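Local coordinates for protein TagI restriction endonuclease (PDB 6GHS) that probably cleaves DNA that carries modified cytosines such as 5-methylcytosine, pairing an SRA reader domain with an HNH endonuclease domain, at residues G260-V270 and A273-V284; V193-N201 and P240-C248. All blocks are in the same frame, centred on the assembly; numbering follows the deposited sequence.

Interaction 1: G260-V270 and A273-V284; sequences GALYITDDLKV and ALNGEVIGPLRV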
loop_
_atom_site.group_PDB
_atom_site.type_symbol
_atom_site.label_atom_id
_atom_site.label_comp_id
_atom_site.label_asym_id
_atom_site.label_seq_id
_atom_site.Cartn_x
_atom_site.Cartn_y
_atom_site.Cartn_z
ATOM N N GLY A 260 11.874 -12.369 -2.453
ATOM C CA GLY A 260 12.680 -13.588 -2.608
ATOM C C GLY A 260 12.043 -14.953 -2.358
ATOM O O GLY A 260 12.742 -15.865 -1.907
ATOM N N ALA A 261 10.743 -15.107 -2.624
ATOM C CA ALA A 261 10.047 -16.406 -2.432
ATOM C C ALA A 261 9.592 -17.108 -3.745
ATOM O O ALA A 261 9.087 -18.243 -3.722
ATOM C CB ALA A 261 8.872 -16.219 -1.483
ATOM N N LEU A 262 9.776 -16.421 -4.875
ATOM C CA LEU A 262 9.473 -16.935 -6.199
ATOM C C LEU A 262 10.539 -16.419 -7.163
ATOM O O LEU A 262 11.033 -15.301 -7.014
ATOM C CB LEU A 262 8.120 -16.418 -6.662
ATOM C CG LEU A 262 6.906 -16.846 -5.845
ATOM C CD1 LEU A 262 5.691 -15.978 -6.174
ATOM C CD2 LEU A 262 6.620 -18.333 -6.045
ATOM N N TYR A 263 10.928 -17.251 -8.123
ATOM C CA TYR A 263 11.560 -16.768 -9.338
ATOM C C TYR A 263 10.998 -17.546 -10.488
ATOM O O TYR A 263 10.329 -18.573 -10.299
ATOM C CB TYR A 263 13.102 -16.847 -9.300
ATOM C CG TYR A 263 13.725 -18.237 -9.255
ATOM C CD1 TYR A 263 14.077 -18.814 -8.038
ATOM C CD2 TYR A 263 13.987 -18.954 -10.425
ATOM C CE1 TYR A 263 14.647 -20.070 -7.972
ATOM C CE2 TYR A 263 14.554 -20.217 -10.370
ATOM C CZ TYR A 263 14.887 -20.773 -9.137
ATOM O OH TYR A 263 15.464 -22.031 -9.040
ATOM N N ILE A 264 11.279 -17.022 -11.677
ATOM C CA ILE A 264 10.852 -17.613 -12.933
ATOM C C ILE A 264 12.105 -18.023 -13.702
ATOM O O ILE A 264 13.085 -17.280 -13.713
ATOM C CB ILE A 264 9.983 -16.632 -13.746
ATOM C CG1 ILE A 264 8.709 -16.266 -12.963
ATOM C CG2 ILE A 264 9.581 -17.246 -15.076
ATOM C CD1 ILE A 264 8.105 -14.935 -13.369
ATOM N N THR A 265 12.064 -19.222 -14.296
ATOM C CA THR A 265 13.138 -19.752 -15.149
ATOM C C THR A 265 13.088 -19.147 -16.541
ATOM O O THR A 265 12.112 -18.504 -16.916
ATOM C CB THR A 265 13.030 -21.279 -15.336
ATOM O OG1 THR A 265 11.708 -21.608 -15.767
ATOM C CG2 THR A 265 13.343 -22.012 -14.046
ATOM N N ASP A 266 14.155 -19.365 -17.306
ATOM C CA ASP A 266 14.198 -18.977 -18.715
ATOM C C ASP A 266 13.094 -19.676 -19.519
ATOM O O ASP A 266 12.545 -19.090 -20.458
ATOM C CB ASP A 266 15.566 -19.298 -19.336
ATOM C CG ASP A 266 16.650 -18.306 -18.944
ATOM O OD1 ASP A 266 16.349 -17.102 -18.736
ATOM O OD2 ASP A 266 17.820 -18.746 -18.876
ATOM N N ASP A 267 12.750 -20.907 -19.141
ATOM C CA ASP A 267 11.668 -21.604 -19.819
ATOM C C ASP A 267 10.298 -21.363 -19.155
ATOM O O ASP A 267 9.389 -22.175 -19.312
ATOM C CB ASP A 267 12.006 -23.100 -20.029
ATOM C CG ASP A 267 12.072 -23.902 -18.736
ATOM O OD1 ASP A 267 11.087 -24.585 -18.412
ATOM O OD2 ASP A 267 13.117 -23.891 -18.062
ATOM N N LEU A 268 10.151 -20.236 -18.450
ATOM C CA LEU A 268 8.882 -19.773 -17.842
ATOM C C LEU A 268 8.161 -20.724 -16.875
ATOM O O LEU A 268 6.934 -20.827 -16.880
ATOM C CB LEU A 268 7.917 -19.249 -18.917
ATOM C CG LEU A 268 8.371 -18.028 -19.725
ATOM C CD1 LEU A 268 7.213 -17.513 -20.565
ATOM C CD2 LEU A 268 8.888 -16.905 -18.844
ATOM N N LYS A 269 8.933 -21.395 -16.034
ATOM C CA LYS A 269 8.382 -22.101 -14.888
ATOM C C LYS A 269 8.524 -21.226 -13.647
ATOM O O LYS A 269 9.488 -20.479 -13.520
ATOM C CB LYS A 269 9.102 -23.426 -14.678
ATOM C CG LYS A 269 8.841 -24.452 -15.767
ATOM C CD LYS A 269 9.777 -25.637 -15.598
ATOM C CE LYS A 269 9.363 -26.832 -16.442
ATOM N NZ LYS A 269 10.126 -28.028 -15.989
ATOM N N VAL A 270 7.557 -21.329 -12.742
ATOM C CA VAL A 270 7.585 -20.625 -11.466
ATOM C C VAL A 270 8.227 -21.554 -10.454
ATOM O O VAL A 270 7.816 -22.702 -10.331
ATOM C CB VAL A 270 6.159 -20.274 -10.988
ATOM C CG1 VAL A 270 6.200 -19.507 -9.672
ATOM C CG2 VAL A 270 5.415 -19.478 -12.058
ATOM N N ALA A 273 11.703 -20.070 -4.542
ATOM C CA ALA A 273 13.066 -19.693 -4.197
ATOM C C ALA A 273 13.534 -20.127 -2.794
ATOM O O ALA A 273 14.733 -20.252 -2.561
ATOM C CB ALA A 273 13.235 -18.192 -4.359
ATOM N N LEU A 274 12.616 -20.349 -1.862
ATOM C CA LEU A 274 13.010 -20.709 -0.507
ATOM C C LEU A 274 13.515 -22.131 -0.418
ATOM O O LEU A 274 14.495 -22.395 0.277
ATOM C CB LEU A 274 11.851 -20.531 0.479
ATOM C CG LEU A 274 11.213 -19.141 0.617
ATOM C CD1 LEU A 274 10.148 -19.155 1.709
ATOM C CD2 LEU A 274 12.247 -18.058 0.885
ATOM N N ASN A 275 12.839 -23.049 -1.097
ATOM C CA ASN A 275 13.203 -24.467 -1.021
ATOM C C ASN A 275 13.636 -25.097 -2.349
ATOM O O ASN A 275 13.948 -26.285 -2.367
ATOM C CB ASN A 275 12.063 -25.278 -0.382
ATOM C CG ASN A 275 10.802 -25.282 -1.214
ATOM O OD1 ASN A 275 10.825 -24.970 -2.396
ATOM N ND2 ASN A 275 9.693 -25.635 -0.598
ATOM N N GLY A 276 13.639 -24.325 -3.441
ATOM C CA GLY A 276 14.030 -24.826 -4.771
ATOM C C GLY A 276 12.965 -25.573 -5.566
ATOM O O GLY A 276 13.139 -25.817 -6.765
ATOM N N GLU A 277 11.855 -25.911 -4.910
ATOM C CA GLU A 277 10.809 -26.732 -5.502
ATOM C C GLU A 277 10.104 -25.981 -6.635
ATOM O O GLU A 277 9.801 -24.794 -6.507
ATOM C CB GLU A 277 9.808 -27.151 -4.420
ATOM C CG GLU A 277 8.818 -28.217 -4.873
ATOM C CD GLU A 277 8.363 -29.152 -3.758
ATOM O OE1 GLU A 277 7.204 -29.631 -3.827
ATOM O OE2 GLU A 277 9.158 -29.423 -2.821
ATOM N N VAL A 278 9.861 -26.671 -7.748
ATOM C CA VAL A 278 9.175 -26.078 -8.899
ATOM C C VAL A 278 7.677 -26.116 -8.619
ATOM O O VAL A 278 7.137 -27.171 -8.265
ATOM C CB VAL A 278 9.505 -26.823 -10.209
ATOM C CG1 VAL A 278 8.812 -26.171 -11.395
ATOM C CG2 VAL A 278 11.017 -26.848 -10.430
ATOM N N ILE A 279 7.029 -24.957 -8.755
ATOM C CA ILE A 279 5.597 -24.799 -8.484
ATOM C C ILE A 279 4.770 -25.299 -9.667
ATOM O O ILE A 279 3.806 -26.037 -9.488
ATOM C CB ILE A 279 5.220 -23.312 -8.208
ATOM C CG1 ILE A 279 5.937 -22.747 -6.969
ATOM C CG2 ILE A 279 3.712 -23.149 -8.041
ATOM C CD1 ILE A 279 5.400 -23.235 -5.635
ATOM N N GLY A 280 5.152 -24.874 -10.867
ATOM C CA GLY A 280 4.357 -25.088 -12.075
ATOM C C GLY A 280 4.692 -24.035 -13.123
ATOM O O GLY A 280 5.541 -23.180 -12.881
ATOM N N PRO A 281 4.043 -24.094 -14.304
ATOM C CA PRO A 281 4.337 -23.125 -15.356
ATOM C C PRO A 281 3.597 -21.822 -15.134
ATOM O O PRO A 281 2.492 -21.823 -14.569
ATOM C CB PRO A 281 3.829 -23.813 -16.621
ATOM C CG PRO A 281 2.691 -24.636 -16.144
ATOM C CD PRO A 281 3.005 -25.053 -14.726
ATOM N N LEU A 282 4.221 -20.730 -15.578
ATOM C CA LEU A 282 3.604 -19.399 -15.586
ATOM C C LEU A 282 2.465 -19.397 -16.600
ATOM O O LEU A 282 2.638 -19.901 -17.701
ATOM C CB LEU A 282 4.648 -18.341 -15.970
ATOM C CG LEU A 282 4.353 -16.845 -15.825
ATOM C CD1 LEU A 282 4.326 -16.408 -14.371
ATOM C CD2 LEU A 282 5.408 -16.035 -16.564
ATOM N N ARG A 283 1.310 -18.855 -16.221
ATOM C CA ARG A 283 0.198 -18.675 -17.150
ATOM C C ARG A 283 0.576 -17.545 -18.093
ATOM O O ARG A 283 0.856 -16.432 -17.642
ATOM C CB ARG A 283 -1.105 -18.340 -16.411
ATOM C CG ARG A 283 -1.491 -19.361 -15.343
ATOM C CD ARG A 283 -2.938 -19.232 -14.863
ATOM N NE ARG A 283 -3.908 -19.589 -15.892
ATOM C CZ ARG A 283 -4.504 -18.699 -16.672
ATOM N NH1 ARG A 283 -4.240 -17.413 -16.527
ATOM N NH2 ARG A 283 -5.365 -19.090 -17.590
ATOM N N VAL A 284 0.600 -17.849 -19.391
ATOM C CA VAL A 284 1.005 -16.898 -20.439
ATOM C C VAL A 284 -0.218 -16.532 -21.294
ATOM O O VAL A 284 -1.202 -17.275 -21.346
ATOM C CB VAL A 284 2.152 -17.482 -21.295
ATOM C CG1 VAL A 284 2.802 -16.416 -22.180
ATOM C CG2 VAL A 284 3.210 -18.103 -20.390
#
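Val270 pairs with Ile279 and Gly280 at a classic beta bulge in the hairpin of strands 269-271 and 278-281. The hairpin belongs to a small three-stranded antiparallel sheet, which strand 263-264 completes. Val270 N donates to Gly280 O at 2.7 Å. Val270 O receives Ile279 N at 2.9 Å, with the donor tilted 19° from the carbonyl plane. Gly280 N makes a second, weak bond to the same oxygen. Next to this pair, Lys269 faces Pro281 across a non-hydrogen-bonded position. Beyond it the two segments are tied again, Leu282 N donating to Leu268 O at 3.0 Å with an N-H...O angle of 170°.

Leu282 carries much of the apolar packing. Leu282 CB lies 3.5 Å from Leu268 O, the oxygen that its own backbone N holds. CG stands anti to the backbone N (chi1 -169°), and from CG the two methyls go to different partners. Leu282 CD1 meets Val270 CG2 at 4.0 Å. Leu282 CD1 also reaches Ile264 CD1 at 4.2 Å, where the two side chains cross at about a right angle. Leu282 CD2 lies 4.3 Å from Leu268 CD2. The other methyl of Leu268, CD1, packs against Val284 CG2. Ile295 of helix 292-299 packs on Ile264 and Leu268, so this apolar cluster joins the sheet to the C-terminal helix.

A type I turn from Thr265 to Leu268 connects the first two strands. Thr265 OG1 accepts from Lys269 N there. At the far end of the contact, Ala273 N makes a weak bond to Ala261 O. Leu274 CG packs by Ala261 CB, and Asp220 of the second subunit packs on Leu274. Ala273 CB meets the edge of the Tyr263 ring, close to the ring plane, 3.8 Å from CD1.

Interaction 2: V193-N201 and P240-C248; sequences VRSAQVVKN and PDVESNMLC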
loop_
_atom_site.group_PDB
_atom_site.type_symbol
_atom_site.label_atom_id
_atom_site.label_comp_id
_atom_site.label_asym_id
_atom_site.label_seq_id
_atom_site.Cartn_x
_atom_site.Cartn_y
_atom_site.Cartn_z
ATOM N N VAL A 193 6.108 8.908 -12.046
ATOM C CA VAL A 193 4.735 8.393 -12.048
ATOM C C VAL A 193 4.610 7.199 -13.004
ATOM O O VAL A 193 5.401 7.048 -13.942
ATOM C CB VAL A 193 3.684 9.484 -12.424
ATOM C CG1 VAL A 193 2.292 9.114 -11.897
ATOM C CG2 VAL A 193 4.107 10.859 -11.903
ATOM N N ARG A 194 3.605 6.362 -12.755
ATOM C CA ARG A 194 3.420 5.102 -13.464
ATOM C C ARG A 194 2.225 5.143 -14.411
ATOM O O ARG A 194 1.193 5.737 -14.093
ATOM C CB ARG A 194 3.196 4.002 -12.448
ATOM C CG ARG A 194 4.267 3.908 -11.364
ATOM C CD ARG A 194 3.847 2.968 -10.248
ATOM N NE ARG A 194 3.230 1.767 -10.799
ATOM C CZ ARG A 194 2.653 0.811 -10.084
ATOM N NH1 ARG A 194 2.632 0.881 -8.753
ATOM N NH2 ARG A 194 2.107 -0.233 -10.713
ATOM N N SER A 195 2.363 4.487 -15.560
ATOM C CA SER A 195 1.345 4.534 -16.606
ATOM C C SER A 195 0.179 3.635 -16.249
ATOM O O SER A 195 0.363 2.451 -15.999
ATOM C CB SER A 195 1.923 4.113 -17.958
ATOM O OG SER A 195 1.016 4.390 -19.011
ATOM N N ALA A 196 -1.011 4.222 -16.223
ATOM C CA ALA A 196 -2.257 3.493 -16.006
ATOM C C ALA A 196 -2.538 2.485 -17.119
ATOM O O ALA A 196 -3.010 1.370 -16.855
ATOM C CB ALA A 196 -3.414 4.474 -15.898
ATOM N N GLN A 197 -2.259 2.898 -18.355
ATOM C CA GLN A 197 -2.482 2.071 -19.553
ATOM C C GLN A 197 -1.792 0.705 -19.489
ATOM O O GLN A 197 -2.352 -0.310 -19.931
ATOM C CB GLN A 197 -2.040 2.828 -20.834
ATOM C CG GLN A 197 -3.163 3.567 -21.558
ATOM C CD GLN A 197 -4.062 2.620 -22.346
ATOM O OE1 GLN A 197 -5.182 2.315 -21.925
ATOM N NE2 GLN A 197 -3.561 2.127 -23.480
ATOM N N VAL A 198 -0.584 0.700 -18.928
ATOM C CA VAL A 198 0.268 -0.494 -18.877
ATOM C C VAL A 198 -0.406 -1.567 -18.015
ATOM O O VAL A 198 -0.574 -2.717 -18.451
ATOM C CB VAL A 198 1.686 -0.137 -18.351
ATOM C CG1 VAL A 198 2.537 -1.378 -18.118
ATOM C CG2 VAL A 198 2.401 0.778 -19.330
ATOM N N VAL A 199 -0.815 -1.143 -16.818
ATOM C CA VAL A 199 -1.491 -1.986 -15.833
ATOM C C VAL A 199 -2.778 -2.529 -16.439
ATOM O O VAL A 199 -3.016 -3.743 -16.443
ATOM C CB VAL A 199 -1.843 -1.191 -14.544
ATOM C CG1 VAL A 199 -2.313 -2.118 -13.434
ATOM C CG2 VAL A 199 -0.657 -0.375 -14.046
ATOM N N LYS A 200 -3.585 -1.607 -16.968
ATOM C CA LYS A 200 -4.885 -1.918 -17.552
ATOM C C LYS A 200 -4.808 -2.961 -18.674
ATOM O O LYS A 200 -5.688 -3.807 -18.778
ATOM C CB LYS A 200 -5.551 -0.640 -18.070
ATOM C CG LYS A 200 -7.058 -0.763 -18.234
ATOM C CD LYS A 200 -7.640 0.311 -19.147
ATOM C CE LYS A 200 -9.135 0.084 -19.371
ATOM N NZ LYS A 200 -9.792 1.195 -20.124
ATOM N N ASN A 201 -3.765 -2.896 -19.502
ATOM C CA ASN A 201 -3.546 -3.893 -20.569
ATOM C C ASN A 201 -3.294 -5.282 -20.004
ATOM O O ASN A 201 -3.911 -6.268 -20.415
ATOM C CB ASN A 201 -2.334 -3.521 -21.450
ATOM C CG ASN A 201 -2.643 -2.448 -22.480
ATOM O OD1 ASN A 201 -3.769 -2.325 -22.962
ATOM N ND2 ASN A 201 -1.622 -1.673 -22.839
ATOM N N PRO A 240 11.851 -0.547 -16.963
ATOM C CA PRO A 240 10.879 0.212 -17.716
ATOM C C PRO A 240 9.477 -0.066 -17.195
ATOM O O PRO A 240 9.196 -1.178 -16.717
ATOM C CB PRO A 240 11.041 -0.349 -19.127
ATOM C CG PRO A 240 11.385 -1.786 -18.903
ATOM C CD PRO A 240 12.275 -1.761 -17.687
ATOM N N ASP A 241 8.615 0.945 -17.287
ATOM C CA ASP A 241 7.202 0.790 -16.951
ATOM C C ASP A 241 6.453 0.365 -18.209
ATOM O O ASP A 241 5.816 1.182 -18.873
ATOM C CB ASP A 241 6.642 2.094 -16.360
ATOM C CG ASP A 241 5.198 1.964 -15.889
ATOM O OD1 ASP A 241 4.728 0.841 -15.564
ATOM O OD2 ASP A 241 4.534 3.020 -15.835
ATOM N N VAL A 242 6.563 -0.918 -18.540
ATOM C CA VAL A 242 5.903 -1.476 -19.721
ATOM C C VAL A 242 5.363 -2.889 -19.516
ATOM O O VAL A 242 5.822 -3.643 -18.653
ATOM C CB VAL A 242 6.834 -1.477 -20.963
ATOM C CG1 VAL A 242 7.110 -0.053 -21.425
ATOM C CG2 VAL A 242 8.132 -2.232 -20.682
ATOM N N GLU A 243 4.435 -3.246 -20.396
ATOM C CA GLU A 243 3.680 -4.494 -20.331
ATOM C C GLU A 243 4.600 -5.700 -20.236
ATOM O O GLU A 243 4.274 -6.677 -19.562
ATOM C CB GLU A 243 2.767 -4.650 -21.564
ATOM C CG GLU A 243 1.616 -3.643 -21.675
ATOM C CD GLU A 243 2.000 -2.261 -22.237
ATOM O OE1 GLU A 243 3.194 -1.999 -22.555
ATOM O OE2 GLU A 243 1.085 -1.412 -22.350
ATOM N N SER A 244 5.748 -5.623 -20.910
ATOM C CA SER A 244 6.737 -6.713 -20.928
ATOM C C SER A 244 7.526 -6.890 -19.613
ATOM O O SER A 244 8.152 -7.940 -19.394
ATOM C CB SER A 244 7.703 -6.516 -22.106
ATOM O OG SER A 244 8.198 -5.187 -22.136
ATOM N N ASN A 245 7.487 -5.873 -18.749
ATOM C CA ASN A 245 8.157 -5.903 -17.459
ATOM C C ASN A 245 7.117 -5.924 -16.328
ATOM O O ASN A 245 7.263 -5.235 -15.325
ATOM C CB ASN A 245 9.044 -4.662 -17.377
ATOM C CG ASN A 245 9.869 -4.602 -16.112
ATOM O OD1 ASN A 245 10.232 -5.625 -15.535
ATOM N ND2 ASN A 245 10.156 -3.387 -15.663
ATOM N N MET A 246 6.066 -6.723 -16.491
ATOM C CA MET A 246 4.955 -6.736 -15.543
ATOM C C MET A 246 4.208 -8.058 -15.571
ATOM O O MET A 246 4.044 -8.646 -16.635
ATOM C CB MET A 246 3.977 -5.615 -15.864
ATOM C CG MET A 246 2.791 -5.576 -14.923
ATOM S SD MET A 246 1.881 -4.042 -15.035
ATOM C CE MET A 246 3.043 -2.893 -14.298
ATOM N N LEU A 247 3.753 -8.499 -14.397
ATOM C CA LEU A 247 2.900 -9.685 -14.255
ATOM C C LEU A 247 1.619 -9.324 -13.519
ATOM O O LEU A 247 1.655 -8.559 -12.559
ATOM C CB LEU A 247 3.604 -10.770 -13.441
ATOM C CG LEU A 247 4.978 -11.259 -13.890
ATOM C CD1 LEU A 247 5.667 -11.964 -12.725
ATOM C CD2 LEU A 247 4.851 -12.179 -15.088
ATOM N N CYS A 248 0.499 -9.888 -13.957
ATOM C CA CYS A 248 -0.742 -9.850 -13.181
ATOM C C CYS A 248 -0.687 -10.935 -12.092
ATOM O O CYS A 248 -0.552 -12.116 -12.398
ATOM C CB CYS A 248 -1.935 -10.083 -14.105
ATOM S SG CYS A 248 -3.539 -10.166 -13.292
HETATM O O HOH W 1 2.332 0.790 -14.167
#
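Asp241 OD2 accepts Ser195 N at 2.6 Å, nearly straight and close to the C-O axis of the carboxylate. A water donates to both Asp241 OD1 and Ser195 O, and lies in plane at the edge of the Arg194 guanidinium. With CG turned opposite the backbone N (chi1 -176°), the Asp241 carboxylate is carried across to Ser195, the N-cap residue of helix 196-206. One turn on, Val198 CG1 packs 3.5 Å from Glu243 N, and Val198 CG2 lies 3.5 Å from Asp241 O. Asn201 ND2 then donates to Glu243 OE2 at 2.8 Å. It arrives on the anti side, 22° out of the carboxylate plane. With an alanine here instead of Glu243, Asn201 ND2 is likely to lose this acceptor and its amide to turn more freely. Met246 starts strand 246-249, which pairs with strand 223-229 in the beta-beta-alpha-Me finger of the HNH domain. Met246 SD sits 4.0 Å from Val199 CA. Further out, His229 NE2 bonds to Asp241 OD1. Asn245 ND2 holds Pro240 O in the carbonyl plane at 2.6 Å, and Asn245 OD1 accepts from Arg231 N.

Interactions 1 and 2 lie on the same side of the chain's centre, their centres 21 Å apart. Leu247 joins them directly. Leu247 CD1 packs 3.9 Å from Ile264 CD1, and Leu247 CD2 lies 4.2 Å from Leu282 CD2. Gln211 is a second link, since its side chain bonds to both Cys248 N and Arg283 O. It follows Cys210, which binds zinc with Cys213, Cys250 and Asp253. The zinc is about 7 Å from the side chain of Leu262 and about 14 Å from that of Met246. The bound sodium is about 7 Å from the side chain of Arg194 and about 12 Å from that of Leu262.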